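Local coordinates for protein WbmS, polysaccharide deacetylase involved in O-antigen biosynthesis (Bordetella bronchiseptica, PDB 3HFT) that probably removes acetyl groups from a polysaccharide during O-antigen biosynthesis, as a zinc-binding member of the polysaccharide deacetylase family, at residues Asp44-Ala49 / Phe70-Thr75; Val91-Asn96 / Asp112-Leu117. One frame throughout, in Å; residues are numbered along the deposited sequence.

Interaction 1 (Asp44-Ala49 / Phe70-Thr75). With EDO (1,2-ethanediol), chain D.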
loop_
_atom_site.group_PDB
_atom_site.type_symbol
_atom_site.label_atom_id
_atom_site.label_comp_id
_atom_site.label_asym_id
_atom_site.label_seq_id
_atom_site.Cartn_x
_atom_site.Cartn_y
_atom_site.Cartn_z
ATOM N N ASP A 44 8.923 8.011 12.778
ATOM C CA ASP A 44 7.534 8.376 12.978
ATOM C C ASP A 44 7.433 8.815 14.464
ATOM O O ASP A 44 7.557 7.992 15.397
ATOM C CB ASP A 44 6.616 7.189 12.750
ATOM C CG ASP A 44 6.524 6.780 11.280
ATOM O OD1 ASP A 44 7.027 7.507 10.401
ATOM O OD2 ASP A 44 5.920 5.718 11.018
ATOM N N ILE A 45 7.269 10.102 14.664
ATOM C CA ILE A 45 7.376 10.693 16.008
ATOM C C ILE A 45 6.271 10.165 16.942
ATOM O O ILE A 45 6.516 9.924 18.106
ATOM C CB ILE A 45 7.498 12.226 15.901
ATOM C CG1 ILE A 45 8.839 12.585 15.204
ATOM C CG2 ILE A 45 7.384 12.921 17.304
ATOM C CD1 ILE A 45 9.060 14.109 14.956
ATOM N N ASP A 46 5.078 9.935 16.403
ATOM C CA ASP A 46 3.940 9.370 17.147
ATOM C C ASP A 46 3.709 9.989 18.525
ATOM O O ASP A 46 3.579 9.277 19.530
ATOM C CB ASP A 46 4.050 7.843 17.251
ATOM C CG ASP A 46 3.694 7.168 15.953
ATOM O OD1 ASP A 46 3.745 7.870 14.923
ATOM O OD2 ASP A 46 3.379 5.959 15.957
ATOM N N TRP A 47 3.641 11.310 18.561
ATOM C CA TRP A 47 3.274 12.036 19.779
ATOM C C TRP A 47 4.186 11.796 20.979
ATOM O O TRP A 47 3.777 11.997 22.113
ATOM C CB TRP A 47 1.794 11.768 20.159
ATOM C CG TRP A 47 0.867 12.127 19.021
ATOM C CD1 TRP A 47 0.365 13.362 18.741
ATOM C CD2 TRP A 47 0.407 11.261 17.972
ATOM N NE1 TRP A 47 -0.385 13.316 17.602
ATOM C CE2 TRP A 47 -0.383 12.044 17.104
ATOM C CE3 TRP A 47 0.594 9.901 17.674
ATOM C CZ2 TRP A 47 -1.001 11.522 15.968
ATOM C CZ3 TRP A 47 -0.029 9.379 16.540
ATOM C CH2 TRP A 47 -0.814 10.192 15.708
ATOM N N ALA A 48 5.429 11.396 20.744
ATOM C CA ALA A 48 6.386 11.219 21.844
ATOM C C ALA A 48 6.575 12.492 22.671
ATOM O O ALA A 48 6.626 13.606 22.151
ATOM C CB ALA A 48 7.731 10.764 21.283
ATOM N N ALA A 49 6.710 12.324 23.976
ATOM C CA ALA A 49 7.042 13.416 24.841
ATOM C C ALA A 49 8.388 13.980 24.372
ATOM O O ALA A 49 9.201 13.268 23.811
ATOM C CB ALA A 49 7.163 12.909 26.306
ATOM N N PHE A 70 9.053 12.236 10.649
ATOM C CA PHE A 70 7.661 12.534 10.305
ATOM C C PHE A 70 6.913 13.077 11.526
ATOM O O PHE A 70 6.704 12.365 12.500
ATOM C CB PHE A 70 6.992 11.316 9.684
ATOM C CG PHE A 70 7.581 10.921 8.375
ATOM C CD1 PHE A 70 7.349 11.681 7.225
ATOM C CD2 PHE A 70 8.328 9.767 8.256
ATOM C CE1 PHE A 70 7.879 11.296 6.035
ATOM C CE2 PHE A 70 8.843 9.396 7.042
ATOM C CZ PHE A 70 8.635 10.170 5.941
ATOM N N ALA A 71 6.547 14.364 11.463
ATOM C CA ALA A 71 5.994 15.070 12.633
ATOM C C ALA A 71 4.505 14.839 12.830
ATOM O O ALA A 71 3.707 14.876 11.868
ATOM C CB ALA A 71 6.266 16.593 12.514
ATOM N N THR A 72 4.132 14.614 14.082
ATOM C CA THR A 72 2.750 14.399 14.469
ATOM C C THR A 72 2.117 15.625 15.107
ATOM O O THR A 72 0.913 15.815 15.044
ATOM C CB THR A 72 2.628 13.230 15.482
ATOM O OG1 THR A 72 3.665 13.324 16.480
ATOM C CG2 THR A 72 2.720 11.879 14.774
ATOM N N HIS A 73 2.938 16.451 15.726
ATOM C CA HIS A 73 2.417 17.509 16.578
ATOM C C HIS A 73 3.433 18.616 16.722
ATOM O O HIS A 73 4.590 18.476 16.335
ATOM C CB HIS A 73 2.073 16.904 17.925
ATOM C CG HIS A 73 3.267 16.444 18.687
ATOM N ND1 HIS A 73 3.854 15.209 18.478
ATOM C CD2 HIS A 73 4.006 17.059 19.642
ATOM C CE1 HIS A 73 4.887 15.082 19.292
ATOM N NE2 HIS A 73 5.020 16.199 19.985
ATOM N N SER A 74 2.987 19.739 17.259
ATOM C CA SER A 74 3.848 20.868 17.379
ATOM C C SER A 74 4.709 20.719 18.634
ATOM O O SER A 74 4.190 20.397 19.706
ATOM C CB SER A 74 3.012 22.127 17.488
ATOM O OG SER A 74 3.874 23.214 17.615
ATOM N N THR A 75 6.015 20.943 18.480
ATOM C CA THR A 75 6.981 20.954 19.587
ATOM C C THR A 75 8.192 21.785 19.178
ATOM O O THR A 75 8.585 21.791 18.012
ATOM C CB THR A 75 7.488 19.539 19.961
ATOM O OG1 THR A 75 8.734 19.666 20.674
ATOM C CG2 THR A 75 7.705 18.667 18.715
HETATM C C1 EDO D . 3.444 2.043 18.596
HETATM O O1 EDO D . 4.194 0.844 18.389
HETATM C C2 EDO D . 4.357 3.261 18.419
HETATM O O2 EDO D . 3.595 4.430 18.071
HETATM O O HOH W 1 -1.613 16.025 16.752
HETATM O O HOH W 2 7.559 16.018 21.295
#
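Asp44 and Phe70 form a parallel beta bridge, their CA atoms 4.9 Å apart, and Ile45 N donates a nearly straight 3.2 Å hydrogen bond to Phe70 O. Their side chains run side by side; Asp44 OD1, salt-bridged to Arg125, lies 3.4 Å from Phe70 CD2. Beyond the bridge Ile45-Ala48 forms a type I' turn. The apolar, branched Ile45 suits its buried side: CG2 lies by Thr72 OG1 and His73 CE1, and CD1 by Ala71 CA. Thr72 suits its place because its branches divide the work: OG1 accepts from Trp47 N at 2.9 Å, while CG2 packs 3.5 Å from Asp46 N. Thr72 CB makes a CH-pi contact over one indole face, 3.7 Å from the centroid of the Trp47 five-membered ring. Thr72 OG1 also hydrogen-bonds to His73 ND1 at 2.8 Å. A chi1 of 67° puts His73 CG between backbone N and carbonyl carbon; ND1 and CE1 lie against Trp47 CA, the ring nearly parallel to the indole but slid aside. Waters bridge Trp47 NE1 to Thr72 O and Ala48 O to His73 NE2. Asp46 lies within the turn; its OD1 binds zinc with His92 and His127, while Asp46 OD2 accepts from O2 of an ethanediol, probably from the crystallisation liquor, at 2.6 Å. Strands 39-44 and 67-71 are sheet neighbours; Ile45 and Ala71 pack on helix 77-83, and the turn leads into helix 50-63.

Interaction 2 (Val91-Asn96 / Asp112-Leu117)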
loop_
_atom_site.group_PDB
_atom_site.type_symbol
_atom_site.label_atom_id
_atom_site.label_comp_id
_atom_site.label_asym_id
_atom_site.label_seq_id
_atom_site.Cartn_x
_atom_site.Cartn_y
_atom_site.Cartn_z
ATOM N N VAL A 91 5.773 15.090 7.365
ATOM C CA VAL A 91 4.531 15.053 8.159
ATOM C C VAL A 91 3.982 13.652 8.349
ATOM O O VAL A 91 4.181 12.772 7.502
ATOM C CB VAL A 91 3.444 16.015 7.537
ATOM C CG1 VAL A 91 3.855 17.451 7.763
ATOM C CG2 VAL A 91 3.221 15.714 6.038
ATOM N N HIS A 92 3.306 13.478 9.486
ATOM C CA HIS A 92 2.676 12.239 9.890
ATOM C C HIS A 92 1.205 12.498 10.258
ATOM O O HIS A 92 0.820 12.474 11.428
ATOM C CB HIS A 92 3.453 11.645 11.062
ATOM C CG HIS A 92 3.276 10.169 11.242
ATOM N ND1 HIS A 92 3.606 9.247 10.273
ATOM C CD2 HIS A 92 2.874 9.452 12.323
ATOM C CE1 HIS A 92 3.380 8.027 10.737
ATOM N NE2 HIS A 92 2.930 8.127 11.974
ATOM N N PRO A 93 0.369 12.732 9.241
ATOM C CA PRO A 93 -1.042 13.023 9.451
ATOM C C PRO A 93 -1.771 11.800 10.014
ATOM O O PRO A 93 -1.419 10.656 9.676
ATOM C CB PRO A 93 -1.543 13.334 8.031
ATOM C CG PRO A 93 -0.661 12.560 7.159
ATOM C CD PRO A 93 0.697 12.682 7.800
ATOM N N ASN A 94 -2.771 12.057 10.859
ATOM C CA ASN A 94 -3.555 11.006 11.482
ATOM C C ASN A 94 -4.993 10.990 11.018
ATOM O O ASN A 94 -5.822 11.815 11.468
ATOM C CB ASN A 94 -3.552 11.179 12.987
ATOM C CG ASN A 94 -4.282 10.055 13.693
ATOM O OD1 ASN A 94 -4.508 8.972 13.135
ATOM N ND2 ASN A 94 -4.616 10.293 14.937
ATOM N N PHE A 95 -5.293 10.059 10.111
ATOM C CA PHE A 95 -6.628 9.944 9.556
ATOM C C PHE A 95 -7.454 8.850 10.226
ATOM O O PHE A 95 -8.602 8.643 9.832
ATOM C CB PHE A 95 -6.572 9.655 8.053
ATOM C CG PHE A 95 -5.756 10.648 7.246
ATOM C CD1 PHE A 95 -6.118 11.989 7.179
ATOM C CD2 PHE A 95 -4.658 10.213 6.499
ATOM C CE1 PHE A 95 -5.376 12.900 6.415
ATOM C CE2 PHE A 95 -3.929 11.113 5.715
ATOM C CZ PHE A 95 -4.280 12.461 5.678
ATOM N N ASN A 96 -6.911 8.210 11.261
ATOM C CA ASN A 96 -7.625 7.149 11.975
ATOM C C ASN A 96 -9.000 7.552 12.482
ATOM O O ASN A 96 -9.942 6.779 12.371
ATOM C CB ASN A 96 -6.790 6.586 13.147
ATOM C CG ASN A 96 -5.768 5.564 12.704
ATOM O OD1 ASN A 96 -5.851 5.016 11.591
ATOM N ND2 ASN A 96 -4.790 5.286 13.579
ATOM N N ASP A 112 -4.370 19.423 5.936
ATOM C CA ASP A 112 -3.998 20.830 5.940
ATOM C C ASP A 112 -3.511 21.269 7.320
ATOM O O ASP A 112 -2.534 21.996 7.426
ATOM C CB ASP A 112 -5.154 21.692 5.456
ATOM C CG ASP A 112 -5.372 21.592 3.932
ATOM O OD1 ASP A 112 -4.458 21.133 3.184
ATOM O OD2 ASP A 112 -6.475 21.990 3.495
ATOM N N ARG A 113 -4.159 20.802 8.379
ATOM C CA ARG A 113 -3.686 21.125 9.716
ATOM C C ARG A 113 -2.310 20.558 9.980
ATOM O O ARG A 113 -1.475 21.223 10.560
ATOM C CB ARG A 113 -4.627 20.611 10.796
ATOM C CG ARG A 113 -5.688 21.570 11.205
ATOM C CD ARG A 113 -6.194 21.210 12.588
ATOM N NE ARG A 113 -6.745 19.862 12.647
ATOM C CZ ARG A 113 -7.962 19.527 12.220
ATOM N NH1 ARG A 113 -8.746 20.424 11.679
ATOM N NH2 ARG A 113 -8.381 18.272 12.314
ATOM N N THR A 114 -2.077 19.315 9.573
ATOM C CA THR A 114 -0.774 18.673 9.789
ATOM C C THR A 114 0.345 19.384 9.020
ATOM O O THR A 114 1.475 19.524 9.511
ATOM C CB THR A 114 -0.815 17.208 9.340
ATOM O OG1 THR A 114 -1.982 16.579 9.891
ATOM C CG2 THR A 114 0.443 16.467 9.781
ATOM N N LEU A 115 0.028 19.834 7.808
ATOM C CA LEU A 115 1.013 20.516 6.973
ATOM C C LEU A 115 1.487 21.825 7.597
ATOM O O LEU A 115 2.578 22.287 7.277
ATOM C CB LEU A 115 0.452 20.762 5.567
ATOM C CG LEU A 115 0.399 19.495 4.711
ATOM C CD1 LEU A 115 -0.472 19.706 3.477
ATOM C CD2 LEU A 115 1.808 19.103 4.337
ATOM N N GLU A 116 0.680 22.413 8.490
ATOM C CA GLU A 116 1.076 23.625 9.160
ATOM C C GLU A 116 2.321 23.373 10.007
ATOM O O GLU A 116 3.039 24.306 10.341
ATOM C CB GLU A 116 -0.049 24.136 10.053
ATOM C CG GLU A 116 -1.298 24.518 9.301
ATOM C CD GLU A 116 -2.395 25.087 10.187
ATOM O OE1 GLU A 116 -2.173 25.306 11.396
ATOM O OE2 GLU A 116 -3.496 25.323 9.648
ATOM N N LEU A 117 2.579 22.120 10.370
ATOM C CA LEU A 117 3.762 21.782 11.151
ATOM C C LEU A 117 5.077 21.846 10.352
ATOM O O LEU A 117 6.149 21.970 10.930
ATOM C CB LEU A 117 3.630 20.371 11.707
ATOM C CG LEU A 117 2.470 20.003 12.621
ATOM C CD1 LEU A 117 2.513 18.481 12.894
ATOM C CD2 LEU A 117 2.541 20.802 13.895
HETATM O O HOH W 3 -2.832 14.807 12.077
#
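Val91 and Thr114 carry the closely packed part of this contact, where the end of strand 87-91 meets the C-terminal part of helix 107-115. Val91 CB lies 3.8 Å from the methyl CG2 of Thr114, and its CG1 reaches the helix carbonyl, 3.6 Å from Thr114 O. The other branch, CG2, stands between the backbone N and carbonyl carbon of Val91 (chi1 -71° places CG1 beside the N) and meets Leu115 CD2 at 4.0 Å. Valine's two methyls suit the place: one meets the Thr114 carbonyl, the other Leu115. Thr114 is equally apt: CG2, anti to its backbone N, faces Val91 and Pro93, while OG1 lies 3.7 Å from Pro93 CA and hydrogen-bonds to Ile110 O within its own helix.

The contact is looser beyond Pro93, with no direct hydrogen bond between the segments. A water bridges them there, donating to Thr114 OG1 at 2.9 Å and accepting from Asn94 N at 3.0 Å. Farther along, Asn94 OD1 caps Asn96 N at 3.1 Å, the donor lying well above the carbonyl plane, as the chain enters helix 96-100. His92 points away from the helix and binds zinc through NE2, alongside Asp46 and His127. An aspartate and two histidines on zinc recall the metal site of polysaccharide deacetylases, although here the histidines come from separate loops.

Each contact contains one ligand of the same zinc ion: Asp46 in interaction 1 and His92 in interaction 2, with His92 NE2 3.1 Å from Asp46 OD1. They also meet through the backbone, where Ala71 O and His92 N, 2.8 Å apart, probably hydrogen-bond and tie the end of strand 67-71 to the residue just after strand 87-91. Their chemistry differs. Interaction 1 is partly buried and polar, pairing two strand-end loops through backbone, hydroxyl, imidazole and indole groups; it buries 420 Å². Interaction 2, at 209 Å², is smaller and more fully buried, joining a strand end to a helix by aliphatic packing, with one water as its polar bridge.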